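Local coordinates for cellulose hydrolase (Bacillus licheniformis, PDB 4YZT), which hydrolyses the beta-1,4-glucosidic bonds within cellulose chains, as a tri-modular endoglucanase of glycoside hydrolase family 5, at residues 25-30 with 298-303; 219-224 with 266-271; 352-357 with 392-397; 465-470 with 485-490; 475-480 with 505-510. All coordinates share one frame; numbering follows the deposited sequence.

A modular enzyme shows how contacts cluster by domain. Contacts 1 and 2 lie in the eight-stranded parallel barrel, their centres about 9 Å apart, and meet where strands 267-272 and 299-303 pair; contact 1 lies near the strands' N-terminal ends, whereas contact 2 runs up to the bound glucan. Contact 3 follows in the X2 module, its centre about 42 Å from that of contact 1. Contacts 4 and 5 come last, in the C-terminal module, their segments alternating along the chain and their centres about 9 Å apart; backbone bonds tie strand 462-470 to the turn at 475-480. Between modules, nearest atoms of the contacts are at least about 14 Å apart, though N489 meets W235.

Contact 1 of 5, residues 25-30 with 298-303; sequences ADLLEN and QMVPMW
L28 and L27 press the helix 25-30 onto the start of strand 299-303, and the close part of the contact is made by methyls of L27, L28 and V300 meeting both side chain and backbone. L28 has CG anti to its backbone N (chi1 -176°). Its CD1 lies 3.5 Å from M299 O, while the other branch, CD2, lies 4.1 Å from Q298 CA. V300 CG2 lies against the helix backbone, 3.6 Å from L27 O, and 3.8 Å from L27 CD2, the two side chains crossing at about a right angle. The axes of helix and strand approach to 7.6 Å at an angle of 30°. At the A25 end the fit is looser and wetter. No direct hydrogen bond joins the segments there; a water accepts from A25 N at 2.9 Å and gives only a weak bond to Q298 OE1. Q298, with positive phi, is the C-prime residue of the Schellman motif that ends helix 280-296, turning the chain into the strand. Helix 24-31 precedes the first strand of this TIM barrel and packs against its N-terminal end: L27 reaches P266 and I268, L28 touches H295 of helix 280-296, and M299 faces helix 243-261.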
# COMPACT_ATOMS: atom_id res chain seq x y z
N ALA A 25 10.35 2.04 -22.27
CA ALA A 25 9.36 1.03 -22.65
C ALA A 25 9.87 -0.38 -22.37
O ALA A 25 9.11 -1.27 -21.95
CB ALA A 25 8.96 1.18 -24.11
N ASP A 26 11.16 -0.59 -22.62
CA ASP A 26 11.81 -1.86 -22.32
C ASP A 26 11.70 -2.20 -20.83
O ASP A 26 11.41 -3.33 -20.46
CB ASP A 26 13.27 -1.82 -22.76
CG ASP A 26 13.44 -1.84 -24.28
OD1 ASP A 26 12.54 -2.34 -25.00
OD2 ASP A 26 14.49 -1.34 -24.76
N LEU A 27 11.95 -1.21 -19.97
CA LEU A 27 11.90 -1.45 -18.53
C LEU A 27 10.48 -1.79 -18.08
O LEU A 27 10.28 -2.66 -17.24
CB LEU A 27 12.42 -0.24 -17.72
CG LEU A 27 12.81 -0.62 -16.29
CD1 LEU A 27 14.14 -1.35 -16.31
CD2 LEU A 27 12.84 0.59 -15.33
N LEU A 28 9.49 -1.08 -18.65
CA LEU A 28 8.09 -1.34 -18.33
C LEU A 28 7.74 -2.77 -18.72
O LEU A 28 7.18 -3.52 -17.92
CB LEU A 28 7.16 -0.35 -19.05
CG LEU A 28 5.67 -0.48 -18.72
CD1 LEU A 28 5.37 0.11 -17.34
CD2 LEU A 28 4.78 0.16 -19.79
N GLU A 29 8.10 -3.16 -19.95
CA GLU A 29 7.81 -4.50 -20.45
C GLU A 29 8.43 -5.59 -19.58
O GLU A 29 7.82 -6.63 -19.32
CB GLU A 29 8.29 -4.65 -21.90
CG GLU A 29 8.23 -6.08 -22.44
CD GLU A 29 6.82 -6.62 -22.58
OE1 GLU A 29 5.86 -5.81 -22.62
OE2 GLU A 29 6.67 -7.86 -22.64
N ASN A 30 9.65 -5.34 -19.09
CA ASN A 30 10.35 -6.34 -18.31
C ASN A 30 9.98 -6.39 -16.83
O ASN A 30 10.06 -7.47 -16.23
CB ASN A 30 11.86 -6.14 -18.42
CG ASN A 30 12.40 -6.45 -19.80
OD1 ASN A 30 11.78 -7.20 -20.57
ND2 ASN A 30 13.56 -5.88 -20.12
N GLN A 298 4.55 4.87 -19.01
CA GLN A 298 5.76 4.05 -19.04
C GLN A 298 6.60 4.08 -17.75
O GLN A 298 7.83 4.14 -17.81
CB GLN A 298 6.64 4.47 -20.22
CG GLN A 298 5.91 4.46 -21.56
CD GLN A 298 6.73 5.09 -22.66
OE1 GLN A 298 7.93 4.83 -22.77
NE2 GLN A 298 6.11 5.92 -23.47
N MET A 299 5.92 4.01 -16.60
CA MET A 299 6.57 3.97 -15.30
C MET A 299 6.29 2.64 -14.60
O MET A 299 5.15 2.22 -14.52
CB MET A 299 6.08 5.12 -14.42
CG MET A 299 6.32 6.48 -15.04
SD MET A 299 5.28 7.70 -14.26
CE MET A 299 5.81 9.16 -15.16
N VAL A 300 7.34 1.99 -14.12
CA VAL A 300 7.19 0.68 -13.48
C VAL A 300 6.60 0.86 -12.08
O VAL A 300 7.21 1.51 -11.23
CB VAL A 300 8.54 -0.04 -13.37
CG1 VAL A 300 8.39 -1.36 -12.61
CG2 VAL A 300 9.17 -0.26 -14.75
N PRO A 301 5.40 0.31 -11.84
CA PRO A 301 4.80 0.43 -10.51
C PRO A 301 5.17 -0.74 -9.60
O PRO A 301 4.89 -1.90 -9.94
CB PRO A 301 3.30 0.46 -10.81
CG PRO A 301 3.15 -0.36 -12.07
CD PRO A 301 4.48 -0.28 -12.82
N MET A 302 5.78 -0.43 -8.46
CA MET A 302 6.12 -1.48 -7.50
C MET A 302 5.28 -1.33 -6.22
O MET A 302 5.35 -0.31 -5.53
CB MET A 302 7.63 -1.45 -7.18
CG MET A 302 8.50 -1.50 -8.46
SD MET A 302 10.22 -1.98 -8.22
CE MET A 302 10.04 -3.75 -7.96
N TRP A 303 4.49 -2.36 -5.92
CA TRP A 303 3.45 -2.30 -4.87
C TRP A 303 4.04 -2.44 -3.47
O TRP A 303 4.81 -3.37 -3.21
CB TRP A 303 2.45 -3.44 -5.13
CG TRP A 303 1.06 -3.34 -4.57
CD1 TRP A 303 0.44 -2.26 -4.01
CD2 TRP A 303 0.09 -4.40 -4.57
NE1 TRP A 303 -0.86 -2.59 -3.64
CE2 TRP A 303 -1.09 -3.89 -3.99
CE3 TRP A 303 0.11 -5.73 -5.00
CZ2 TRP A 303 -2.24 -4.67 -3.82
CZ3 TRP A 303 -1.04 -6.50 -4.84
CH2 TRP A 303 -2.18 -5.97 -4.24
O HOH W 1 10.65 3.99 -24.45

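Contact 2 of 5, residues 219-224 with 266-271; sequences VLTYHY and PVIIGE. With BGC (beta-D-glucopyranose), chain B.
The imidazole of H223 carries E271 CG on one face, 3.8 Å above the plane and over its centre, and the carboxylate beyond lies stacked, 24° from the ring plane. At the edge of this ring lies O1 of the bound glucose, linked to H223 ND1 by a weak hydrogen bond of 3.3 Å; ND1 is held more firmly by E162. The phenol of Y222, its CG between the backbone N and the carbonyl carbon (chi1 63°), runs side by side with I269 and meets it obliquely, CZ 3.7 Å from I269 CG1, with V267 CG1 near CE2. Its buried OH has no hydrogen-bonding partner in the model. The strands are neighbours in the parallel TIM barrel, sixth and seventh in order, and by alternation along each strand Y222, V267 and I269 face the helices while T221, I268, H223 and E271 look inward. E162, just past the fourth strand, and E271, near the end of the seventh, are consistent with the two catalytic glutamates of family 5. A regular ladder, with I268 N to L220 O at 2.8 Å, gives way at G270, whose backbone angles are helical and past which the pairing skips a residue; Y224 N then meets E271 O at 2.9 Å. T221 OG1 donates to I268 O at 2.6 Å. E271 OE2 accepts from glucose O2 at 2.7 Å and pairs with R72, while Y225 holds OE1.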
# COMPACT_ATOMS: atom_id res chain seq x y z
N VAL A 219 18.17 4.77 -13.75
CA VAL A 219 16.71 4.75 -13.69
C VAL A 219 16.29 5.76 -12.62
O VAL A 219 16.95 5.87 -11.57
CB VAL A 219 16.18 3.34 -13.36
CG1 VAL A 219 14.65 3.33 -13.18
CG2 VAL A 219 16.59 2.36 -14.45
N LEU A 220 15.24 6.53 -12.88
CA LEU A 220 14.78 7.51 -11.90
C LEU A 220 13.66 6.91 -11.06
O LEU A 220 12.95 6.03 -11.53
CB LEU A 220 14.31 8.80 -12.59
CG LEU A 220 15.29 9.40 -13.61
CD1 LEU A 220 14.78 10.73 -14.14
CD2 LEU A 220 16.70 9.52 -13.03
N THR A 221 13.50 7.39 -9.83
CA THR A 221 12.46 6.85 -8.97
C THR A 221 11.78 7.92 -8.13
O THR A 221 12.35 8.98 -7.85
CB THR A 221 13.03 5.75 -8.03
OG1 THR A 221 11.96 4.97 -7.48
CG2 THR A 221 13.89 6.36 -6.92
N TYR A 222 10.54 7.64 -7.77
CA TYR A 222 9.81 8.37 -6.73
C TYR A 222 8.84 7.38 -6.09
O TYR A 222 8.65 6.26 -6.60
CB TYR A 222 9.09 9.60 -7.30
CG TYR A 222 8.00 9.31 -8.31
CD1 TYR A 222 6.67 9.22 -7.93
CD2 TYR A 222 8.30 9.14 -9.66
CE1 TYR A 222 5.67 8.95 -8.85
CE2 TYR A 222 7.31 8.88 -10.60
CZ TYR A 222 5.99 8.78 -10.19
OH TYR A 222 4.99 8.52 -11.10
N HIS A 223 8.25 7.79 -4.97
CA HIS A 223 7.19 7.01 -4.34
C HIS A 223 5.90 7.81 -4.45
O HIS A 223 5.91 9.05 -4.49
CB HIS A 223 7.52 6.71 -2.87
CG HIS A 223 8.76 5.89 -2.69
ND1 HIS A 223 9.29 5.62 -1.45
CD2 HIS A 223 9.56 5.26 -3.59
CE1 HIS A 223 10.38 4.87 -1.59
NE2 HIS A 223 10.56 4.65 -2.88
N TYR A 224 4.77 7.11 -4.46
CA TYR A 224 3.49 7.80 -4.59
C TYR A 224 2.47 7.26 -3.63
O TYR A 224 2.10 6.09 -3.73
CB TYR A 224 2.95 7.69 -6.02
CG TYR A 224 1.79 8.61 -6.29
CD1 TYR A 224 2.01 9.96 -6.60
CD2 TYR A 224 0.47 8.16 -6.23
CE1 TYR A 224 0.95 10.83 -6.85
CE2 TYR A 224 -0.60 9.02 -6.48
CZ TYR A 224 -0.35 10.35 -6.79
OH TYR A 224 -1.39 11.23 -7.04
N PRO A 266 14.25 5.84 -18.04
CA PRO A 266 13.29 4.91 -17.44
C PRO A 266 12.92 5.38 -16.03
O PRO A 266 13.73 6.06 -15.38
CB PRO A 266 14.06 3.58 -17.39
CG PRO A 266 15.21 3.76 -18.37
CD PRO A 266 15.56 5.21 -18.27
N VAL A 267 11.72 5.03 -15.57
CA VAL A 267 11.28 5.45 -14.25
C VAL A 267 10.63 4.29 -13.49
O VAL A 267 9.81 3.53 -14.05
CB VAL A 267 10.29 6.64 -14.34
CG1 VAL A 267 9.66 6.96 -12.99
CG2 VAL A 267 11.00 7.89 -14.90
N ILE A 268 11.02 4.16 -12.23
CA ILE A 268 10.42 3.19 -11.32
C ILE A 268 9.69 3.90 -10.19
O ILE A 268 10.27 4.71 -9.48
CB ILE A 268 11.48 2.25 -10.69
CG1 ILE A 268 12.08 1.32 -11.74
CG2 ILE A 268 10.85 1.40 -9.55
CD1 ILE A 268 13.22 0.43 -11.20
N ILE A 269 8.41 3.59 -10.04
CA ILE A 269 7.66 4.02 -8.87
C ILE A 269 7.94 2.97 -7.80
O ILE A 269 7.34 1.89 -7.82
CB ILE A 269 6.16 4.14 -9.17
CG1 ILE A 269 5.92 5.13 -10.32
CG2 ILE A 269 5.39 4.59 -7.95
CD1 ILE A 269 4.64 4.87 -11.08
N GLY A 270 8.90 3.25 -6.93
CA GLY A 270 9.41 2.22 -6.02
C GLY A 270 8.40 1.74 -4.99
O GLY A 270 8.50 0.60 -4.50
N GLU A 271 7.45 2.61 -4.64
CA GLU A 271 6.37 2.25 -3.73
C GLU A 271 5.09 2.99 -4.07
O GLU A 271 5.11 4.20 -4.33
CB GLU A 271 6.74 2.57 -2.26
CG GLU A 271 7.99 1.88 -1.71
CD GLU A 271 8.27 2.24 -0.27
OE1 GLU A 271 7.32 2.68 0.43
OE2 GLU A 271 9.44 2.09 0.19
C2 BGC B . 8.96 3.82 3.28
C3 BGC B . 8.37 2.55 3.78
C4 BGC B . 7.19 2.79 4.61
C5 BGC B . 6.16 3.57 3.78
C6 BGC B . 4.83 3.82 4.44
C1 BGC B . 7.82 4.49 2.55
O1 BGC B . 8.17 5.51 1.66
O2 BGC B . 10.02 3.59 2.30
O3 BGC B . 9.38 1.72 4.51
O4 BGC B . 6.66 1.49 5.05
O5 BGC B . 6.76 4.86 3.46
O6 BGC B . 5.06 4.70 5.53

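Contact 3 of 5, residues 352-357 with 392-397; sequences ISDQTV and SIKASC
Q355 and I393 form an antiparallel hydrogen-bonded pair, each N meeting the other's O at 2.8 Å, and T356 and S392 follow as a non-hydrogen-bonded pair. Beyond I393 the second chain leaves the sheet, K394 taking the N-cap position of helix 395-401. D354 meets the start of the helix. Its CG is anti to the carbonyl carbon (chi1 -64°), and OD1 accepts from A395 N at 2.7 Å, met nearly along its C-O axis. D354 OD2 lies 3.7 Å from K394 CD and forms only a long salt bridge, 3.9 Å, to K394 NZ, which also donates to S392 OG at 2.9 Å and is hydrogen-bonded to T383 OG1. An alanine in place of K394 would probably leave S392 OG and T383 without this ammonium partner and D354 OD2 without its nearby positive charge. A water links T356 OG1 and S392 OG, while A395 CB packs at 4.2 Å on I352 CG2. Two neighbouring sheet strands, with a short helix springing from the end of one, build this part of the X2 module, assigned to the E-set clan of immunoglobulin-like beta folds.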
# COMPACT_ATOMS: atom_id res chain seq x y z
N ILE A 352 -37.35 -6.61 0.23
CA ILE A 352 -36.33 -6.80 -0.80
C ILE A 352 -36.85 -6.39 -2.18
O ILE A 352 -37.96 -6.75 -2.57
CB ILE A 352 -35.84 -8.25 -0.83
CG1 ILE A 352 -35.25 -8.62 0.53
CG2 ILE A 352 -34.80 -8.45 -1.93
CD1 ILE A 352 -34.93 -10.09 0.67
N SER A 353 -36.04 -5.62 -2.90
CA SER A 353 -36.40 -5.18 -4.24
C SER A 353 -35.23 -5.45 -5.16
O SER A 353 -34.15 -5.85 -4.71
CB SER A 353 -36.77 -3.70 -4.25
OG SER A 353 -35.67 -2.89 -3.86
N ASP A 354 -35.44 -5.23 -6.46
CA ASP A 354 -34.36 -5.42 -7.42
C ASP A 354 -33.18 -4.53 -7.05
O ASP A 354 -33.36 -3.42 -6.53
CB ASP A 354 -34.84 -5.12 -8.84
CG ASP A 354 -35.93 -6.08 -9.31
OD1 ASP A 354 -36.11 -7.13 -8.66
OD2 ASP A 354 -36.60 -5.78 -10.31
N GLN A 355 -31.98 -5.03 -7.31
CA GLN A 355 -30.75 -4.33 -6.95
C GLN A 355 -29.95 -3.95 -8.18
O GLN A 355 -29.66 -4.79 -9.01
CB GLN A 355 -29.89 -5.22 -6.05
CG GLN A 355 -28.55 -4.61 -5.72
CD GLN A 355 -28.69 -3.36 -4.88
OE1 GLN A 355 -29.57 -3.28 -4.00
NE2 GLN A 355 -27.85 -2.36 -5.14
N THR A 356 -29.58 -2.68 -8.28
CA THR A 356 -28.78 -2.22 -9.40
C THR A 356 -27.30 -2.27 -9.07
O THR A 356 -26.88 -1.87 -7.97
CB THR A 356 -29.19 -0.79 -9.84
OG1 THR A 356 -30.54 -0.82 -10.34
CG2 THR A 356 -28.28 -0.26 -10.94
N VAL A 357 -26.52 -2.81 -10.00
CA VAL A 357 -25.07 -2.78 -9.93
C VAL A 357 -24.56 -2.06 -11.17
O VAL A 357 -24.82 -2.49 -12.29
CB VAL A 357 -24.46 -4.20 -9.86
CG1 VAL A 357 -22.95 -4.13 -9.64
CG2 VAL A 357 -25.11 -5.02 -8.77
N SER A 392 -29.29 -5.40 -13.32
CA SER A 392 -30.35 -5.47 -12.32
C SER A 392 -30.49 -6.88 -11.78
O SER A 392 -30.97 -7.77 -12.48
CB SER A 392 -31.68 -5.01 -12.92
OG SER A 392 -32.74 -5.24 -12.01
N ILE A 393 -30.05 -7.10 -10.54
CA ILE A 393 -30.25 -8.38 -9.89
C ILE A 393 -31.67 -8.43 -9.36
O ILE A 393 -32.04 -7.59 -8.53
CB ILE A 393 -29.25 -8.61 -8.73
CG1 ILE A 393 -27.82 -8.22 -9.14
CG2 ILE A 393 -29.32 -10.06 -8.25
CD1 ILE A 393 -27.15 -9.20 -10.06
N LYS A 394 -32.47 -9.38 -9.83
CA LYS A 394 -33.89 -9.45 -9.45
C LYS A 394 -34.08 -9.83 -7.99
O LYS A 394 -33.30 -10.58 -7.41
CB LYS A 394 -34.63 -10.45 -10.35
CG LYS A 394 -34.60 -10.08 -11.82
CD LYS A 394 -34.93 -8.61 -12.03
CE LYS A 394 -34.65 -8.18 -13.45
NZ LYS A 394 -34.71 -6.70 -13.65
N ALA A 395 -35.14 -9.27 -7.39
CA ALA A 395 -35.44 -9.44 -5.97
C ALA A 395 -35.57 -10.92 -5.58
O ALA A 395 -35.07 -11.34 -4.55
CB ALA A 395 -36.71 -8.70 -5.62
N SER A 396 -36.23 -11.69 -6.43
CA SER A 396 -36.39 -13.11 -6.17
C SER A 396 -35.05 -13.83 -6.11
O SER A 396 -34.87 -14.73 -5.29
CB SER A 396 -37.29 -13.73 -7.24
OG SER A 396 -36.99 -13.17 -8.51
N CYS A 397 -34.10 -13.44 -6.96
CA CYS A 397 -32.77 -14.02 -6.91
C CYS A 397 -32.05 -13.62 -5.62
O CYS A 397 -31.48 -14.47 -4.94
CB CYS A 397 -31.94 -13.60 -8.13
SG CYS A 397 -30.19 -14.10 -8.06
O HOH W 2 -32.77 -2.72 -10.64

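Contact 4 of 5, residues 465-470 with 485-490; sequences TVKGVV and TPYLNY
T465 sets OG1 at the edge of the Y487 ring, 3.9 Å from CD2, and a water bridges T465 OG1 and L488 O. V466 comes next, its O taking L488 N at 2.9 Å in a nearly straight bond while CG1 meets L488 CD1. K467 then lays CB over the centre of the Y487 ring, 3.6 Å above the plane; its CG stands between backbone N and carbonyl carbon (chi1 59°), and the extended chain runs on past the phenol, where a water joins K467 NZ to Y487 OH. E520 holds that hydroxyl as well. An alanine instead of Y487 would probably strip K467 of the aromatic surface beneath it and leave E520 and the water without the phenol. G468 N donates to P486 O at 2.9 Å, and V469 CG2 lies 3.8 Å from P486 CB. Strand 462-470 is outermost in its sheet, paired with 515-522; the loop runs along its other edge, L488 packing on F494, and N489 reaches across to W235 of the catalytic module.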
# COMPACT_ATOMS: atom_id res chain seq x y z
N THR A 465 -14.65 4.51 10.21
CA THR A 465 -13.80 5.53 10.82
C THR A 465 -14.35 5.88 12.21
O THR A 465 -15.38 5.36 12.63
CB THR A 465 -13.70 6.79 9.92
OG1 THR A 465 -12.76 7.72 10.50
CG2 THR A 465 -15.04 7.47 9.78
N VAL A 466 -13.65 6.74 12.93
CA VAL A 466 -14.08 7.14 14.27
C VAL A 466 -13.85 8.64 14.45
O VAL A 466 -12.82 9.14 14.01
CB VAL A 466 -13.30 6.38 15.38
CG1 VAL A 466 -13.96 6.63 16.75
CG2 VAL A 466 -13.22 4.89 15.09
N LYS A 467 -14.77 9.35 15.10
CA LYS A 467 -14.51 10.72 15.53
C LYS A 467 -14.68 10.82 17.04
O LYS A 467 -15.38 10.00 17.66
CB LYS A 467 -15.42 11.73 14.82
CG LYS A 467 -16.92 11.51 15.04
CD LYS A 467 -17.74 12.71 14.60
CE LYS A 467 -19.25 12.42 14.63
NZ LYS A 467 -20.04 13.58 14.14
N GLY A 468 -14.02 11.81 17.63
CA GLY A 468 -14.06 12.00 19.07
C GLY A 468 -14.18 13.47 19.40
O GLY A 468 -13.44 14.29 18.87
N VAL A 469 -15.11 13.79 20.30
CA VAL A 469 -15.51 15.15 20.60
C VAL A 469 -15.52 15.37 22.12
O VAL A 469 -15.93 14.48 22.86
CB VAL A 469 -16.91 15.45 20.00
CG1 VAL A 469 -17.51 16.69 20.56
CG2 VAL A 469 -16.83 15.51 18.47
N VAL A 470 -15.05 16.53 22.57
CA VAL A 470 -15.14 16.86 23.99
C VAL A 470 -16.56 17.35 24.27
O VAL A 470 -17.04 18.27 23.61
CB VAL A 470 -14.12 17.93 24.40
CG1 VAL A 470 -14.17 18.17 25.90
CG2 VAL A 470 -12.71 17.52 23.95
N THR A 485 -10.55 19.03 12.79
CA THR A 485 -11.43 17.88 12.64
C THR A 485 -11.45 17.01 13.89
O THR A 485 -10.44 16.89 14.59
CB THR A 485 -11.02 16.99 11.43
OG1 THR A 485 -11.92 15.87 11.32
CG2 THR A 485 -9.59 16.43 11.59
N PRO A 486 -12.62 16.41 14.19
CA PRO A 486 -12.72 15.47 15.31
C PRO A 486 -12.40 14.06 14.86
O PRO A 486 -12.33 13.14 15.69
CB PRO A 486 -14.19 15.60 15.73
CG PRO A 486 -14.89 15.82 14.41
CD PRO A 486 -13.95 16.72 13.61
N TYR A 487 -12.20 13.87 13.56
CA TYR A 487 -11.98 12.52 13.05
C TYR A 487 -10.57 12.04 13.37
O TYR A 487 -9.59 12.78 13.24
CB TYR A 487 -12.28 12.43 11.55
CG TYR A 487 -13.77 12.33 11.31
CD1 TYR A 487 -14.54 13.46 11.11
CD2 TYR A 487 -14.42 11.10 11.34
CE1 TYR A 487 -15.90 13.39 10.92
CE2 TYR A 487 -15.78 11.01 11.14
CZ TYR A 487 -16.51 12.15 10.94
OH TYR A 487 -17.87 12.06 10.74
N LEU A 488 -10.50 10.79 13.83
CA LEU A 488 -9.26 10.14 14.24
C LEU A 488 -8.59 9.40 13.07
O LEU A 488 -9.15 9.31 11.97
CB LEU A 488 -9.53 9.17 15.39
CG LEU A 488 -10.28 9.73 16.61
CD1 LEU A 488 -10.50 8.62 17.63
CD2 LEU A 488 -9.51 10.87 17.24
N ASN A 489 -7.41 8.84 13.32
CA ASN A 489 -6.63 8.18 12.27
C ASN A 489 -6.52 6.68 12.48
O ASN A 489 -6.18 6.22 13.57
CB ASN A 489 -5.23 8.78 12.18
CG ASN A 489 -5.21 10.24 11.73
OD1 ASN A 489 -6.20 10.75 11.21
ND2 ASN A 489 -4.07 10.90 11.90
N TYR A 490 -6.80 5.91 11.44
CA TYR A 490 -6.69 4.45 11.50
C TYR A 490 -5.34 3.97 12.05
O TYR A 490 -4.29 4.54 11.73
CB TYR A 490 -6.91 3.85 10.12
CG TYR A 490 -6.63 2.36 10.05
CD1 TYR A 490 -7.49 1.44 10.66
CD2 TYR A 490 -5.52 1.86 9.37
CE1 TYR A 490 -7.24 0.08 10.60
CE2 TYR A 490 -5.27 0.49 9.31
CZ TYR A 490 -6.14 -0.39 9.93
OH TYR A 490 -5.89 -1.75 9.87
O HOH W 3 -10.14 7.98 9.79
O HOH W 4 -19.44 14.19 11.60

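Contact 5 of 5, residues 475-480 with 505-510; sequences RPVLEE and ERVLKY
A type I turn from P476 to E479 brings V477 and L478 against the helix 505-510, the CA atoms of L478 and Y510 lying 6.5 Å apart. L478 carries the tighter half of the contact. Its CG is anti to the carbonyl carbon (chi1 -63°), and the branch beyond it brings CD2 to 3.5 Å from Y510 CD2 and 3.8 Å from Y510 CB. The methyl meets the ring obliquely, near the root of the aromatic group and not its hydroxyl, and the two side chains cross at about a right angle. The other methyl, CD1, stays 4.4 Å from R506 NH1. R506 extends along its helix toward Y510, whose CE2 lies over one face of the guanidinium, offset toward the rim, while R506 NE is held in a salt bridge by D493. V477 makes the looser half: its CG1 is 4.4 Å from V507 CG1, and F517 of strand 515-522 is touched by both valines. L478 also packs on L488, which brings the turn and the loop 485-490 together. One water spans the backbones, giving one proton to V477 O at 2.8 Å and the other to Y510 O at 2.7 Å. With no direct hydrogen bond across it, the contact rests on apolar contact of L478 with the Y510 ring and of V477 with V507, and the water satisfies two carbonyls that the methyl groups cannot.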
# COMPACT_ATOMS: atom_id res chain seq x y z
N ARG A 475 -15.39 20.50 20.83
CA ARG A 475 -14.16 20.53 20.05
C ARG A 475 -13.54 19.12 19.94
O ARG A 475 -13.91 18.23 20.70
CB ARG A 475 -13.17 21.54 20.68
CG ARG A 475 -13.68 22.99 20.71
CD ARG A 475 -12.57 23.99 21.06
N PRO A 476 -12.63 18.91 18.98
CA PRO A 476 -11.95 17.61 18.82
C PRO A 476 -11.22 17.14 20.09
O PRO A 476 -10.57 17.94 20.77
CB PRO A 476 -10.95 17.89 17.69
CG PRO A 476 -11.63 18.94 16.87
CD PRO A 476 -12.29 19.84 17.89
N VAL A 477 -11.34 15.86 20.40
CA VAL A 477 -10.57 15.24 21.47
C VAL A 477 -9.07 15.39 21.19
O VAL A 477 -8.27 15.65 22.09
CB VAL A 477 -10.95 13.74 21.63
CG1 VAL A 477 -9.88 12.98 22.38
CG2 VAL A 477 -12.30 13.61 22.33
N LEU A 478 -8.69 15.27 19.92
CA LEU A 478 -7.29 15.46 19.53
C LEU A 478 -6.99 16.87 19.01
O LEU A 478 -6.11 17.04 18.16
CB LEU A 478 -6.88 14.45 18.46
CG LEU A 478 -6.90 12.96 18.81
CD1 LEU A 478 -6.17 12.17 17.74
CD2 LEU A 478 -6.32 12.68 20.18
N GLU A 479 -7.70 17.86 19.54
CA GLU A 479 -7.57 19.25 19.08
C GLU A 479 -6.12 19.75 19.13
O GLU A 479 -5.70 20.55 18.30
CB GLU A 479 -8.48 20.18 19.92
CG GLU A 479 -8.49 21.64 19.42
CD GLU A 479 -9.15 22.63 20.38
OE1 GLU A 479 -9.87 22.19 21.31
OE2 GLU A 479 -8.93 23.85 20.21
N GLU A 480 -5.35 19.27 20.11
CA GLU A 480 -3.96 19.70 20.27
C GLU A 480 -3.07 19.14 19.16
O GLU A 480 -1.97 19.64 18.93
CB GLU A 480 -3.43 19.29 21.64
CG GLU A 480 -3.89 20.21 22.78
N GLU A 505 -4.32 3.65 23.21
CA GLU A 505 -3.82 4.34 24.40
C GLU A 505 -3.52 5.81 24.11
O GLU A 505 -3.83 6.69 24.92
CB GLU A 505 -2.55 3.65 24.91
CG GLU A 505 -2.09 4.17 26.25
CD GLU A 505 -0.69 3.71 26.60
OE1 GLU A 505 0.27 4.19 25.96
OE2 GLU A 505 -0.57 2.86 27.49
N ARG A 506 -2.90 6.07 22.96
CA ARG A 506 -2.62 7.42 22.49
C ARG A 506 -3.81 8.37 22.66
O ARG A 506 -3.65 9.49 23.15
CB ARG A 506 -2.22 7.37 21.01
CG ARG A 506 -2.26 8.70 20.28
CD ARG A 506 -1.84 8.50 18.82
NE ARG A 506 -2.17 9.67 18.00
CZ ARG A 506 -1.44 10.78 17.94
NH1 ARG A 506 -1.83 11.77 17.16
NH2 ARG A 506 -0.32 10.90 18.65
N VAL A 507 -4.99 7.92 22.25
CA VAL A 507 -6.19 8.75 22.33
C VAL A 507 -6.60 8.98 23.78
O VAL A 507 -6.96 10.09 24.17
CB VAL A 507 -7.37 8.11 21.56
CG1 VAL A 507 -8.68 8.82 21.89
CG2 VAL A 507 -7.09 8.12 20.06
N LEU A 508 -6.53 7.92 24.57
CA LEU A 508 -6.93 7.98 25.97
C LEU A 508 -6.11 9.03 26.72
O LEU A 508 -6.64 9.75 27.58
CB LEU A 508 -6.77 6.60 26.62
CG LEU A 508 -7.50 5.45 25.95
CD1 LEU A 508 -7.35 4.18 26.77
CD2 LEU A 508 -8.99 5.77 25.69
N LYS A 509 -4.83 9.12 26.37
CA LYS A 509 -3.91 10.04 27.04
C LYS A 509 -4.22 11.51 26.73
O LYS A 509 -3.79 12.40 27.46
CB LYS A 509 -2.46 9.70 26.66
CG LYS A 509 -1.90 8.48 27.39
CD LYS A 509 -0.54 8.08 26.82
N TYR A 510 -4.95 11.77 25.65
CA TYR A 510 -5.32 13.14 25.32
C TYR A 510 -6.60 13.59 26.02
O TYR A 510 -6.91 14.79 26.03
CB TYR A 510 -5.47 13.33 23.80
CG TYR A 510 -4.14 13.55 23.10
CD1 TYR A 510 -3.51 14.79 23.18
CD2 TYR A 510 -3.53 12.54 22.37
CE1 TYR A 510 -2.29 15.01 22.56
CE2 TYR A 510 -2.31 12.76 21.73
CZ TYR A 510 -1.70 14.00 21.84
OH TYR A 510 -0.49 14.24 21.22
O HOH W 5 -9.05 15.98 24.80